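Local coordinates for protein acetylxylan esterase / glucomannan deacetylase (Cellvibrio japonicus, PDB 2WAA) that removes acetyl groups from acetylated xylan and glucomannan, acting as a family 2 carbohydrate esterase in the degradation of plant cell wall polysaccharides, at residues A[53-59]-A[111-117]; A[63-69]-A[99-105]; A[238-242]-A[279-284]; A[249-253]-A[291-295]. One frame throughout, in Å; residues are numbered along the deposited sequence.

Interaction 1: residues A[53-59]-A[111-117]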
# COMPACT_ATOMS: atom_id res chain seq x y z
N THR A 53 13.11 -16.52 13.26
CA THR A 53 13.62 -16.41 11.90
C THR A 53 12.48 -16.63 10.92
O THR A 53 11.48 -17.27 11.25
CB THR A 53 14.79 -17.41 11.55
OG1 THR A 53 14.29 -18.76 11.58
CG2 THR A 53 15.96 -17.27 12.53
N ALA A 54 12.66 -16.13 9.71
CA ALA A 54 11.69 -16.34 8.64
C ALA A 54 12.39 -16.83 7.38
O ALA A 54 13.49 -16.37 7.06
CB ALA A 54 11.02 -15.03 8.35
N GLU A 55 11.73 -17.71 6.63
CA GLU A 55 12.23 -18.11 5.31
C GLU A 55 11.58 -17.18 4.28
O GLU A 55 10.33 -17.19 4.14
CB GLU A 55 11.84 -19.55 5.03
CG GLU A 55 12.56 -20.55 5.97
CD GLU A 55 14.06 -20.38 5.93
OE1 GLU A 55 14.63 -20.35 4.83
OE2 GLU A 55 14.68 -20.33 7.02
N MET A 56 12.37 -16.39 3.58
CA MET A 56 11.82 -15.43 2.64
C MET A 56 12.57 -15.47 1.33
O MET A 56 13.66 -16.01 1.24
CB MET A 56 11.88 -14.00 3.21
CG MET A 56 11.28 -13.93 4.60
SD MET A 56 11.09 -12.24 5.17
CE MET A 56 9.66 -11.72 4.21
N GLN A 57 11.96 -14.88 0.29
CA GLN A 57 12.58 -14.80 -1.04
C GLN A 57 11.84 -13.69 -1.79
O GLN A 57 10.67 -13.44 -1.48
CB GLN A 57 12.46 -16.15 -1.77
CG GLN A 57 11.06 -16.69 -1.93
CD GLN A 57 10.97 -18.03 -2.75
OE1 GLN A 57 11.98 -18.63 -3.13
NE2 GLN A 57 9.75 -18.48 -2.99
N SER A 58 12.47 -13.07 -2.79
CA SER A 58 11.74 -12.15 -3.67
C SER A 58 11.91 -12.64 -5.12
O SER A 58 12.82 -13.44 -5.39
CB SER A 58 12.23 -10.72 -3.51
OG SER A 58 13.52 -10.57 -4.09
N SER A 59 11.06 -12.22 -6.03
CA SER A 59 11.11 -12.82 -7.36
C SER A 59 12.31 -12.38 -8.17
O SER A 59 12.79 -13.16 -9.01
CB SER A 59 9.85 -12.54 -8.15
OG SER A 59 9.66 -11.15 -8.17
N GLN A 111 7.78 -9.66 -6.41
CA GLN A 111 6.87 -10.10 -5.36
C GLN A 111 7.71 -10.82 -4.31
O GLN A 111 8.75 -11.44 -4.63
CB GLN A 111 5.78 -11.03 -5.90
CG GLN A 111 4.66 -10.27 -6.60
CD GLN A 111 5.05 -9.91 -7.98
OE1 GLN A 111 5.76 -10.68 -8.64
NE2 GLN A 111 4.57 -8.73 -8.47
N VAL A 112 7.29 -10.69 -3.06
CA VAL A 112 8.03 -11.30 -1.95
C VAL A 112 7.22 -12.45 -1.41
O VAL A 112 6.00 -12.36 -1.36
CB VAL A 112 8.21 -10.28 -0.83
CG1 VAL A 112 8.70 -10.96 0.51
CG2 VAL A 112 9.20 -9.16 -1.27
N THR A 113 7.89 -13.53 -0.98
CA THR A 113 7.17 -14.66 -0.39
C THR A 113 7.74 -14.89 1.02
O THR A 113 8.96 -14.90 1.21
CB THR A 113 7.41 -15.93 -1.24
OG1 THR A 113 6.82 -15.72 -2.53
CG2 THR A 113 6.82 -17.22 -0.54
N LEU A 114 6.84 -15.03 1.99
CA LEU A 114 7.23 -15.47 3.32
C LEU A 114 6.74 -16.89 3.38
O LEU A 114 5.54 -17.14 3.15
CB LEU A 114 6.50 -14.64 4.38
CG LEU A 114 6.65 -15.23 5.78
CD1 LEU A 114 8.10 -15.27 6.19
CD2 LEU A 114 5.79 -14.40 6.78
N LYS A 115 7.62 -17.85 3.65
CA LYS A 115 7.19 -19.27 3.66
C LYS A 115 6.79 -19.78 5.05
O LYS A 115 5.75 -20.44 5.22
CB LYS A 115 8.30 -20.18 3.11
CG LYS A 115 8.62 -19.82 1.68
CD LYS A 115 9.53 -20.88 1.02
CE LYS A 115 9.70 -20.59 -0.48
NZ LYS A 115 10.64 -21.57 -1.13
N GLN A 116 7.64 -19.49 6.03
CA GLN A 116 7.38 -20.05 7.39
C GLN A 116 8.26 -19.30 8.38
O GLN A 116 9.20 -18.62 7.97
CB GLN A 116 7.60 -21.60 7.42
CG GLN A 116 8.85 -22.03 6.79
CD GLN A 116 9.04 -23.60 6.65
OE1 GLN A 116 10.13 -24.02 6.32
NE2 GLN A 116 8.00 -24.40 6.85
N LEU A 117 7.90 -19.36 9.66
CA LEU A 117 8.66 -18.71 10.74
C LEU A 117 9.04 -19.78 11.74
O LEU A 117 8.19 -20.65 12.05
CB LEU A 117 7.75 -17.72 11.48
CG LEU A 117 7.16 -16.48 10.81
CD1 LEU A 117 6.32 -15.66 11.83
CD2 LEU A 117 8.31 -15.63 10.21
O HOH W 1 10.63 -21.27 -3.86
O HOH W 2 7.98 -10.58 -10.33

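Interaction 2: residues A[63-69]-A[99-105]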
# COMPACT_ATOMS: atom_id res chain seq x y z
N SER A 63 13.62 -6.52 -3.99
CA SER A 63 12.51 -6.14 -3.08
C SER A 63 13.00 -5.85 -1.64
O SER A 63 13.88 -6.54 -1.11
CB SER A 63 11.45 -7.25 -3.00
OG SER A 63 10.99 -7.61 -4.30
N TRP A 64 12.40 -4.85 -1.00
CA TRP A 64 12.83 -4.48 0.34
C TRP A 64 11.70 -4.66 1.33
O TRP A 64 10.49 -4.42 1.01
CB TRP A 64 13.25 -2.99 0.39
CG TRP A 64 14.57 -2.71 -0.37
CD1 TRP A 64 14.75 -2.56 -1.73
CD2 TRP A 64 15.87 -2.54 0.23
NE1 TRP A 64 16.07 -2.29 -2.00
CE2 TRP A 64 16.78 -2.27 -0.82
CE3 TRP A 64 16.34 -2.53 1.56
CZ2 TRP A 64 18.15 -2.05 -0.59
CZ3 TRP A 64 17.69 -2.30 1.81
CH2 TRP A 64 18.59 -2.07 0.73
N ILE A 65 12.08 -5.01 2.54
CA ILE A 65 11.14 -5.04 3.66
C ILE A 65 11.74 -4.25 4.84
O ILE A 65 12.97 -4.06 4.92
CB ILE A 65 10.87 -6.49 4.11
CG1 ILE A 65 12.19 -7.16 4.58
CG2 ILE A 65 10.16 -7.29 2.95
CD1 ILE A 65 12.00 -8.52 5.25
N ASP A 66 10.84 -3.79 5.72
CA ASP A 66 11.24 -3.31 7.06
C ASP A 66 10.88 -4.38 8.09
O ASP A 66 9.86 -5.05 7.97
CB ASP A 66 10.46 -2.04 7.47
CG ASP A 66 11.08 -0.75 6.84
OD1 ASP A 66 12.31 -0.67 6.72
OD2 ASP A 66 10.31 0.18 6.51
N VAL A 67 11.75 -4.55 9.09
CA VAL A 67 11.48 -5.48 10.17
C VAL A 67 11.51 -4.61 11.43
O VAL A 67 12.44 -3.86 11.63
CB VAL A 67 12.57 -6.57 10.29
CG1 VAL A 67 12.25 -7.49 11.54
CG2 VAL A 67 12.59 -7.45 9.01
N ILE A 68 10.45 -4.66 12.21
CA ILE A 68 10.36 -3.84 13.43
C ILE A 68 10.11 -4.76 14.62
O ILE A 68 9.14 -5.53 14.64
CB ILE A 68 9.27 -2.79 13.34
CG1 ILE A 68 9.46 -1.93 12.07
CG2 ILE A 68 9.28 -1.92 14.61
CD1 ILE A 68 8.22 -1.26 11.62
N ILE A 69 11.03 -4.73 15.57
CA ILE A 69 10.98 -5.58 16.77
C ILE A 69 10.62 -4.69 17.94
O ILE A 69 11.31 -3.70 18.18
CB ILE A 69 12.33 -6.18 17.04
CG1 ILE A 69 12.86 -6.92 15.81
CG2 ILE A 69 12.23 -7.10 18.30
CD1 ILE A 69 11.90 -8.02 15.31
N VAL A 99 6.63 -8.52 16.63
CA VAL A 99 7.45 -8.52 15.40
C VAL A 99 6.58 -8.13 14.22
O VAL A 99 5.49 -8.68 14.06
CB VAL A 99 7.98 -9.92 15.14
CG1 VAL A 99 8.80 -9.97 13.87
CG2 VAL A 99 8.85 -10.36 16.34
N GLU A 100 7.03 -7.15 13.43
CA GLU A 100 6.27 -6.72 12.24
C GLU A 100 7.21 -6.72 11.03
O GLU A 100 8.37 -6.26 11.13
CB GLU A 100 5.67 -5.28 12.43
CG GLU A 100 4.64 -4.97 11.31
CD GLU A 100 3.93 -3.61 11.49
OE1 GLU A 100 4.43 -2.77 12.28
OE2 GLU A 100 2.89 -3.38 10.83
N ILE A 101 6.72 -7.27 9.91
CA ILE A 101 7.44 -7.19 8.64
C ILE A 101 6.56 -6.34 7.72
O ILE A 101 5.37 -6.60 7.59
CB ILE A 101 7.66 -8.58 8.04
CG1 ILE A 101 8.51 -9.43 9.01
CG2 ILE A 101 8.22 -8.50 6.62
CD1 ILE A 101 8.52 -10.95 8.69
N ILE A 102 7.15 -5.31 7.11
CA ILE A 102 6.38 -4.43 6.24
C ILE A 102 7.00 -4.44 4.87
O ILE A 102 8.21 -4.18 4.73
CB ILE A 102 6.28 -2.93 6.76
CG1 ILE A 102 5.65 -2.84 8.16
CG2 ILE A 102 5.36 -2.13 5.86
CD1 ILE A 102 6.71 -2.72 9.23
N HIS A 103 6.19 -4.72 3.83
CA HIS A 103 6.72 -4.67 2.47
C HIS A 103 6.95 -3.19 2.08
O HIS A 103 5.99 -2.39 2.05
CB HIS A 103 5.72 -5.35 1.49
CG HIS A 103 6.26 -5.60 0.11
ND1 HIS A 103 5.47 -5.52 -1.02
CD2 HIS A 103 7.51 -5.90 -0.33
CE1 HIS A 103 6.20 -5.80 -2.10
NE2 HIS A 103 7.43 -6.04 -1.71
N ARG A 104 8.19 -2.83 1.72
CA ARG A 104 8.47 -1.46 1.27
C ARG A 104 8.31 -1.35 -0.23
O ARG A 104 7.98 -0.27 -0.72
CB ARG A 104 9.92 -1.05 1.59
CG ARG A 104 10.22 -1.00 3.11
CD ARG A 104 11.76 -1.11 3.35
NE ARG A 104 12.53 -0.04 2.71
CZ ARG A 104 12.76 1.15 3.26
NH1 ARG A 104 12.26 1.49 4.46
NH2 ARG A 104 13.51 2.05 2.59
N SER A 105 8.61 -2.43 -0.94
CA SER A 105 8.57 -2.44 -2.41
C SER A 105 7.18 -2.45 -3.00
O SER A 105 6.21 -2.69 -2.30
CB SER A 105 9.42 -3.60 -2.94
OG SER A 105 10.78 -3.22 -2.80
O HOH W 3 8.66 -6.49 -4.11

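Interaction 3: residues A[238-242]-A[279-284]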
# COMPACT_ATOMS: atom_id res chain seq x y z
N PHE A 238 -2.26 12.47 -16.94
CA PHE A 238 -2.01 13.87 -17.38
C PHE A 238 -0.57 14.13 -17.82
O PHE A 238 -0.24 15.24 -18.29
CB PHE A 238 -2.41 14.86 -16.24
CG PHE A 238 -3.90 15.00 -16.10
CD1 PHE A 238 -4.66 13.89 -15.74
CD2 PHE A 238 -4.55 16.17 -16.39
CE1 PHE A 238 -6.04 13.97 -15.63
CE2 PHE A 238 -5.93 16.28 -16.30
CZ PHE A 238 -6.70 15.18 -15.92
N SER A 239 0.29 13.13 -17.69
CA SER A 239 1.70 13.31 -18.06
C SER A 239 1.90 13.62 -19.53
O SER A 239 2.65 14.53 -19.88
CB SER A 239 2.53 12.10 -17.65
OG SER A 239 2.52 12.05 -16.25
N PRO A 240 1.21 12.88 -20.42
CA PRO A 240 1.37 13.25 -21.82
C PRO A 240 0.70 14.58 -22.19
O PRO A 240 1.13 15.20 -23.15
CB PRO A 240 0.66 12.11 -22.58
CG PRO A 240 0.55 10.96 -21.57
CD PRO A 240 0.39 11.66 -20.25
N GLY A 241 -0.34 14.99 -21.45
CA GLY A 241 -1.16 16.15 -21.77
C GLY A 241 -2.48 15.92 -21.03
O GLY A 241 -2.70 14.86 -20.43
N ILE A 242 -3.38 16.89 -21.05
CA ILE A 242 -4.68 16.68 -20.41
C ILE A 242 -5.49 15.73 -21.25
O ILE A 242 -5.69 16.01 -22.44
CB ILE A 242 -5.41 18.02 -20.28
CG1 ILE A 242 -4.66 18.93 -19.30
CG2 ILE A 242 -6.88 17.82 -19.91
CD1 ILE A 242 -5.17 20.41 -19.28
N ASP A 279 -2.55 24.02 -14.70
CA ASP A 279 -3.69 23.71 -15.55
C ASP A 279 -4.04 22.25 -15.43
O ASP A 279 -5.22 21.89 -15.48
CB ASP A 279 -3.43 23.98 -17.06
CG ASP A 279 -3.25 25.49 -17.38
OD1 ASP A 279 -3.64 26.36 -16.56
OD2 ASP A 279 -2.70 25.77 -18.48
N LYS A 280 -3.03 21.40 -15.33
CA LYS A 280 -3.34 19.97 -15.26
C LYS A 280 -4.08 19.61 -13.97
O LYS A 280 -5.05 18.84 -13.98
CB LYS A 280 -2.06 19.18 -15.37
CG LYS A 280 -1.59 19.21 -16.82
CD LYS A 280 -0.23 18.49 -16.91
CE LYS A 280 0.15 18.28 -18.40
NZ LYS A 280 1.51 17.64 -18.49
N LYS A 281 -3.61 20.15 -12.85
CA LYS A 281 -4.31 19.99 -11.59
C LYS A 281 -5.75 20.50 -11.70
O LYS A 281 -6.70 19.83 -11.31
CB LYS A 281 -3.56 20.74 -10.49
CG LYS A 281 -4.19 20.62 -9.09
CD LYS A 281 -3.30 21.46 -8.12
CE LYS A 281 -3.95 21.57 -6.74
NZ LYS A 281 -3.82 20.35 -5.97
N ALA A 282 -5.93 21.73 -12.20
CA ALA A 282 -7.28 22.29 -12.25
C ALA A 282 -8.20 21.42 -13.12
O ALA A 282 -9.37 21.29 -12.82
CB ALA A 282 -7.22 23.77 -12.78
N ALA A 283 -7.65 20.84 -14.18
CA ALA A 283 -8.44 20.01 -15.08
C ALA A 283 -8.88 18.75 -14.35
O ALA A 283 -10.04 18.35 -14.44
CB ALA A 283 -7.66 19.65 -16.35
N LEU A 284 -7.95 18.11 -13.64
CA LEU A 284 -8.36 16.91 -12.90
C LEU A 284 -9.38 17.20 -11.79
O LEU A 284 -10.32 16.43 -11.57
CB LEU A 284 -7.15 16.13 -12.34
CG LEU A 284 -7.47 14.80 -11.61
CD1 LEU A 284 -8.44 13.96 -12.46
CD2 LEU A 284 -6.18 14.00 -11.31

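Interaction 4: residues A[249-253]-A[291-295]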
# COMPACT_ATOMS: atom_id res chain seq x y z
N ILE A 249 -13.98 11.27 -17.81
CA ILE A 249 -15.07 11.31 -16.84
C ILE A 249 -15.92 10.06 -16.97
O ILE A 249 -16.35 9.47 -15.96
CB ILE A 249 -15.93 12.58 -17.01
CG1 ILE A 249 -15.11 13.84 -16.58
CG2 ILE A 249 -17.28 12.46 -16.23
CD1 ILE A 249 -15.83 15.14 -16.93
N ASN A 250 -16.16 9.61 -18.20
CA ASN A 250 -16.95 8.40 -18.33
C ASN A 250 -16.24 7.18 -17.75
O ASN A 250 -16.88 6.32 -17.13
CB ASN A 250 -17.36 8.16 -19.78
CG ASN A 250 -18.41 9.15 -20.24
OD1 ASN A 250 -19.17 9.73 -19.42
ND2 ASN A 250 -18.49 9.34 -21.54
N THR A 251 -14.92 7.09 -17.91
CA THR A 251 -14.28 5.95 -17.30
C THR A 251 -14.11 6.08 -15.79
O THR A 251 -14.26 5.07 -15.10
CB THR A 251 -13.11 5.28 -18.12
OG1 THR A 251 -11.98 4.93 -17.30
CG2 THR A 251 -12.73 6.12 -19.29
N TYR A 252 -13.94 7.30 -15.28
CA TYR A 252 -13.85 7.44 -13.84
C TYR A 252 -15.21 7.09 -13.24
O TYR A 252 -15.29 6.39 -12.22
CB TYR A 252 -13.45 8.86 -13.45
CG TYR A 252 -12.59 8.94 -12.19
CD1 TYR A 252 -12.55 7.87 -11.28
CD2 TYR A 252 -11.80 10.05 -11.95
CE1 TYR A 252 -11.75 7.95 -10.09
CE2 TYR A 252 -11.02 10.15 -10.77
CZ TYR A 252 -10.99 9.10 -9.86
OH TYR A 252 -10.18 9.21 -8.77
N THR A 253 -16.30 7.56 -13.87
CA THR A 253 -17.63 7.27 -13.38
C THR A 253 -17.84 5.76 -13.37
O THR A 253 -18.33 5.20 -12.38
CB THR A 253 -18.67 7.94 -14.28
OG1 THR A 253 -18.53 9.37 -14.12
CG2 THR A 253 -20.10 7.54 -13.90
N THR A 291 -17.36 14.01 -12.51
CA THR A 291 -17.58 12.57 -12.17
C THR A 291 -18.57 12.44 -11.04
O THR A 291 -19.50 11.62 -11.07
CB THR A 291 -16.23 11.94 -11.83
OG1 THR A 291 -15.38 12.04 -13.01
CG2 THR A 291 -16.38 10.46 -11.33
N ARG A 292 -18.37 13.22 -9.98
CA ARG A 292 -19.28 13.14 -8.86
C ARG A 292 -20.70 13.56 -9.27
O ARG A 292 -21.69 12.99 -8.82
CB ARG A 292 -18.75 13.95 -7.67
CG ARG A 292 -17.40 13.41 -7.17
CD ARG A 292 -16.87 14.13 -5.92
NE ARG A 292 -17.88 14.21 -4.88
CZ ARG A 292 -18.66 15.26 -4.69
NH1 ARG A 292 -18.53 16.32 -5.47
NH2 ARG A 292 -19.57 15.26 -3.73
N GLN A 293 -20.80 14.58 -10.11
CA GLN A 293 -22.11 15.00 -10.59
C GLN A 293 -22.83 13.86 -11.33
O GLN A 293 -24.01 13.56 -11.05
CB GLN A 293 -21.99 16.28 -11.45
CG GLN A 293 -23.33 16.69 -12.07
CD GLN A 293 -23.37 18.16 -12.44
OE1 GLN A 293 -22.91 19.02 -11.68
NE2 GLN A 293 -23.95 18.47 -13.60
N GLN A 294 -22.12 13.18 -12.21
CA GLN A 294 -22.70 12.03 -12.93
C GLN A 294 -23.03 10.85 -12.03
O GLN A 294 -24.03 10.16 -12.26
CB GLN A 294 -21.78 11.54 -14.03
CG GLN A 294 -21.48 12.61 -15.06
CD GLN A 294 -20.87 12.05 -16.31
OE1 GLN A 294 -20.50 10.87 -16.37
NE2 GLN A 294 -20.76 12.90 -17.33
N LEU A 295 -22.20 10.61 -11.02
CA LEU A 295 -22.45 9.51 -10.08
C LEU A 295 -23.74 9.68 -9.26
O LEU A 295 -24.46 8.71 -9.03
CB LEU A 295 -21.29 9.34 -9.10
CG LEU A 295 -20.05 8.69 -9.72
CD1 LEU A 295 -18.84 8.93 -8.83
CD2 LEU A 295 -20.24 7.18 -10.06

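Interaction 1: residues A[53-59]-A[111-117]
Met56, Ala54, Val112, Leu114 and Leu117 share one face of this antiparallel pair and form its apolar centre: Ala54 CB lies 3.6 Å from Leu114 CD1, and Met56 CE reaches Val112 CG1 at 3.9 Å. Ile65 and Leu88 extend this packing. The strand axes run 4.7 Å apart at 164°. The backbones of Gln57 and Thr113 form a hydrogen-bonded pair (Thr113 N to Gln57 O, 2.8 Å; Gln57 N to Thr113 O, 3.1 Å). Near Glu55 the register slips by one residue: its O accepts from Lys115 N (2.8 Å), its N donates to Gln116 O (3.0 Å). With Lys115 at phi/psi -94/-47, this is a beta bulge, in a fold consistent with a galactose-binding-like jelly roll. On the other face, water 1 joins Gln57 OE1 (3.1 Å) to Lys115 NZ (2.7 Å), and NZ also bonds Gln83. At the edge Gln111 N donates to Ser59 OG (3.0 Å), water 2 lies 2.8 Å from both that OG and Gln111 OE1, and Gln111 NE2 bonds Asn107.

Interaction 2: residues A[63-69]-A[99-105]
Two complete hydrogen-bonded pairs hold strands 63-69 and 99-103 together, their axes 4.6 Å apart at 155°. Asp66 N donates to Ile102 O (2.8 Å) and Asp66 O accepts from Ile102 N (2.9 Å); Ile68 N and O do the same with Glu100 O (2.8 Å) and N (2.9 Å). Beyond His103 the pattern changes. Trp64 O takes Arg104 N at 2.9 Å and, weakly, Ser105 N at 3.4 Å, while Trp64 N donates to Ser105 OG at 2.9 Å, so a side-chain hydroxyl stands in for a strand carbonyl; that OG also bonds His109. Arg104 NH1 forms a salt bridge to Asp66 OD2 at 3.1 Å. Both charges have further partners: Asp66 meets Arg164 and Ser76, and Arg104 meets Asp149. Water 3 joins Ser63 OG (2.6 Å) and His103 NE2 (2.7 Å), and His103 ND1 is bonded to Tyr38. On the opposite face from Asp66, Ile65 CD1 touches Ile101 CG2 at 4.0 Å. Strand 75-79 pairs with the other edge of 63-69, strand 42-48 pairs with 94-103, and Ile65, Val67 and Val99 pack against strands 51-58 and 84-91 of the second sheet, as in a beta sandwich.

Interaction 3: residues A[238-242]-A[279-284]
Phe238 has more of its surface covered by the helix than any other residue of 238-242. Its CA-to-CB bond points toward 279-284, and its ring meets Ala283 edge-on (CE2 to CB, 3.8 Å) and touches Leu284 (CZ to CB, 3.7 Å). Phe238 O accepts a weak hydrogen bond from Lys280 NZ at 3.0 Å. An all-trans run from chi2 to chi4 carries that ammonium across the gap to the loop. The CA-to-CB bond of Ser239 points away from the helix, and its OG bonds Thr235, although its O lies 3.6 Å from Lys280 NZ. After Pro240 the chain leaves helical geometry at Gly241, whose positive phi (159°) suits a residue lacking CB. Gly241 N donates weakly to Phe238 O at 3.2 Å, so this one carbonyl serves both the turn and the lysine. Ile242 then comes back to the helix, with CG1 4.0 Å from Lys280 CG and CD1 3.9 Å from Ala283 CB. The loop thus rests on an apolar patch bordered by one amine. It follows helix 235-238, which carries Asn236, inferred to stabilise the transition state and consistent with the block III asparagine of SGNH (GDSL) hydrolases, which helps form the oxyanion hole.

Interaction 4: residues A[249-253]-A[291-295]
Thr253 and Thr291 sit at the middle of the crossing, and both adopt the m rotamer, which turns each hydroxyl back to its own helix. Thr253 OG1 donates to Ile249 O at 2.9 Å, and Thr291 OG1 bonds Tyr287 in the same way one turn earlier. Their methyls become available for packing: Thr291 CG2 lies 3.7 Å from Thr253 OG1, and Thr253 CG2 lies 3.9 Å from Leu295 CD2. Ile249 (m, t) directs CG2 to within 3.6 Å of Gln294 OE1, an oxygen that also lies 3.3 Å from Thr253 OG1. The CA-to-CB bond of Tyr252 points toward 291-295 and sets CB 3.7 Å from Thr291 OG1, while an off-well chi1 (-146°) directs the ring so that OH bonds Ser231. The axes pass 9.3 Å apart at -55°, an angle that suits ridges-into-grooves packing of the i±4 rows Ile249-Thr253 and Thr291-Leu295. These helices follow successive sheet strands in beta-alpha-beta connections. With both threonine hydroxyls bonded within their own helices, the contact depends mainly on shape fit.

Overall arrangement
From the N terminus, strand 51-58 opens the loop that interaction 1 closes at 112-119. Nested inside it, interaction 2 pairs 63-69 with 94-103. The two contacts lie in different antiparallel sheets, their centres about 11 Å apart, and meet face to face, as where Met56 SD lies 3.8 Å from Ile65 CD1. Interactions 3 and 4, in the esterase domain, open only after interaction 1 has closed. Their segments alternate, so these loops cross: 238-242 and 249-253 lead to 279-284 and 291-295, both on helix 278-295. With centres about 17 Å apart, they bind successive portions of that helix to the post-Asn236 loop and to helix 245-262. About 35 to 41 Å separates the two groups' centres.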